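Long-range contact in 4-amino-4-deoxychorismate lyase (Legionella pneumophila, PDB 3LUL), which belongs to the class IV aminotransferase family of pyridoxal-phosphate enzymes and is a dimer in this structure: residues Met13-Gly18 against Gln107-Thr112. Numbering follows the deposited sequence.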
loop_
_atom_site.group_PDB
_atom_site.type_symbol
_atom_site.label_atom_id
_atom_site.label_comp_id
_atom_site.label_asym_id
_atom_site.label_seq_id
_atom_site.Cartn_x
_atom_site.Cartn_y
_atom_site.Cartn_z
HETATM N N MSE B 13 -12.309 22.180 -12.095
HETATM C CA MSE B 13 -13.651 21.599 -12.034
HETATM C C MSE B 13 -13.678 20.110 -11.650
HETATM O O MSE B 13 -14.726 19.610 -11.233
HETATM C CB MSE B 13 -14.389 21.804 -13.365
ATOM N N THR B 14 -12.551 19.401 -11.793
ATOM C CA THR B 14 -12.468 17.979 -11.395
ATOM C C THR B 14 -12.468 17.825 -9.865
ATOM O O THR B 14 -11.788 18.590 -9.162
ATOM C CB THR B 14 -11.186 17.281 -11.928
ATOM O OG1 THR B 14 -10.742 17.929 -13.126
ATOM C CG2 THR B 14 -11.463 15.802 -12.219
ATOM N N PRO B 15 -13.236 16.849 -9.339
ATOM C CA PRO B 15 -13.228 16.672 -7.889
ATOM C C PRO B 15 -11.982 15.939 -7.408
ATOM O O PRO B 15 -11.385 15.166 -8.174
ATOM C CB PRO B 15 -14.480 15.820 -7.631
ATOM C CG PRO B 15 -14.681 15.055 -8.863
ATOM C CD PRO B 15 -14.128 15.884 -10.005
ATOM N N SER B 16 -11.595 16.179 -6.153
ATOM C CA SER B 16 -10.608 15.326 -5.480
ATOM C C SER B 16 -10.936 15.156 -3.996
ATOM O O SER B 16 -11.919 15.692 -3.509
ATOM C CB SER B 16 -9.194 15.888 -5.639
ATOM O OG SER B 16 -8.195 14.879 -5.394
ATOM N N PHE B 17 -10.083 14.404 -3.304
ATOM C CA PHE B 17 -10.251 14.100 -1.884
ATOM C C PHE B 17 -9.497 15.119 -1.027
ATOM O O PHE B 17 -8.419 15.560 -1.404
ATOM C CB PHE B 17 -9.729 12.700 -1.604
ATOM C CG PHE B 17 -10.419 11.617 -2.407
ATOM C CD1 PHE B 17 -11.703 11.206 -2.090
ATOM C CD2 PHE B 17 -9.756 10.995 -3.476
ATOM C CE1 PHE B 17 -12.325 10.203 -2.817
ATOM C CE2 PHE B 17 -10.357 9.983 -4.187
ATOM C CZ PHE B 17 -11.655 9.591 -3.872
ATOM N N GLY B 18 -10.054 15.480 0.125
ATOM C CA GLY B 18 -9.461 16.511 0.983
ATOM C C GLY B 18 -8.308 15.879 1.765
ATOM O O GLY B 18 -8.221 14.663 1.884
ATOM N N GLN B 107 -16.384 8.514 0.455
ATOM C CA GLN B 107 -16.456 9.437 -0.651
ATOM C C GLN B 107 -16.158 8.624 -1.895
ATOM O O GLN B 107 -15.277 7.788 -1.897
ATOM C CB GLN B 107 -15.451 10.573 -0.460
ATOM C CG GLN B 107 -15.420 11.164 0.967
ATOM C CD GLN B 107 -16.514 12.164 1.206
ATOM O OE1 GLN B 107 -16.666 13.109 0.430
ATOM N NE2 GLN B 107 -17.298 11.970 2.279
ATOM N N LEU B 108 -16.923 8.856 -2.938
ATOM C CA LEU B 108 -16.752 8.159 -4.181
ATOM C C LEU B 108 -16.495 9.191 -5.273
ATOM O O LEU B 108 -17.211 10.216 -5.338
ATOM C CB LEU B 108 -18.014 7.371 -4.434
ATOM C CG LEU B 108 -18.135 6.334 -5.525
ATOM C CD1 LEU B 108 -16.945 5.336 -5.539
ATOM C CD2 LEU B 108 -19.475 5.641 -5.341
ATOM N N ILE B 109 -15.461 8.962 -6.092
ATOM C CA ILE B 109 -15.184 9.774 -7.275
ATOM C C ILE B 109 -15.131 8.878 -8.521
ATOM O O ILE B 109 -14.550 7.791 -8.494
ATOM C CB ILE B 109 -13.889 10.594 -7.130
ATOM C CG1 ILE B 109 -14.077 11.666 -6.046
ATOM C CG2 ILE B 109 -13.432 11.241 -8.496
ATOM C CD1 ILE B 109 -12.797 12.506 -5.756
ATOM N N PHE B 110 -15.773 9.340 -9.596
ATOM C CA PHE B 110 -15.672 8.690 -10.911
ATOM C C PHE B 110 -14.916 9.550 -11.905
ATOM O O PHE B 110 -15.122 10.768 -11.976
ATOM C CB PHE B 110 -17.053 8.437 -11.498
ATOM C CG PHE B 110 -17.937 7.598 -10.641
ATOM C CD1 PHE B 110 -17.943 6.210 -10.806
ATOM C CD2 PHE B 110 -18.798 8.181 -9.703
ATOM C CE1 PHE B 110 -18.781 5.418 -10.039
ATOM C CE2 PHE B 110 -19.639 7.392 -8.939
ATOM C CZ PHE B 110 -19.638 6.016 -9.111
ATOM N N GLN B 111 -14.035 8.916 -12.657
ATOM C CA GLN B 111 -13.258 9.593 -13.703
ATOM C C GLN B 111 -13.197 8.735 -14.958
ATOM O O GLN B 111 -12.972 7.535 -14.873
ATOM C CB GLN B 111 -11.835 9.837 -13.226
ATOM C CG GLN B 111 -11.733 10.937 -12.176
ATOM C CD GLN B 111 -12.035 12.339 -12.730
ATOM O OE1 GLN B 111 -13.029 12.987 -12.353
ATOM N NE2 GLN B 111 -11.170 12.817 -13.613
ATOM N N THR B 112 -13.401 9.367 -16.106
ATOM C CA THR B 112 -13.333 8.673 -17.383
ATOM C C THR B 112 -11.949 8.878 -17.973
ATOM O O THR B 112 -11.201 9.819 -17.624
ATOM C CB THR B 112 -14.382 9.164 -18.415
ATOM O OG1 THR B 112 -14.127 10.536 -18.773
ATOM C CG2 THR B 112 -15.761 9.039 -17.876
#
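I109 reaches from its strand toward P15 and F17 of the loop 13-18. I109 CB lies 4.1 Å from F17 CZ. There the chain forks: I109 CG2, anti to the backbone N (chi1 -68° places CG1 beside that N), passes P15 CG at 4.0 Å, while I109 CG1 borders F17 CZ and CE1. The extended tip, I109 CD1, meets S16 CA at 3.6 Å. It also sits over the centre of the F17 ring, 12° off the normal, a CH-pi contact in which the flat aromatic face receives the methyl. Branched isoleucine suits this place because CG2 meets the proline ring while the longer CG1-CD1 arm reaches over the phenylalanine. Strand 106-113 belongs to the smaller mixed sheet of the class IV aminotransferase fold, between strands 4-6 and 84-91, and the loop runs roughly antiparallel along it, with no hydrogen bond between segments 13-18 and 107-112. At the ring's edge, in its plane, Q107 CB approaches F17 CE1 to 3.9 Å; the bent Q107 chain then turns off, its NE2 hydrogen-bonded to V105 O and its OE1 to R5 NH1. Buried P15 offers a compact apolar ring and brings no N-H needing a partner. S16 OG is hydrogen-bonded to F17 O of the second subunit.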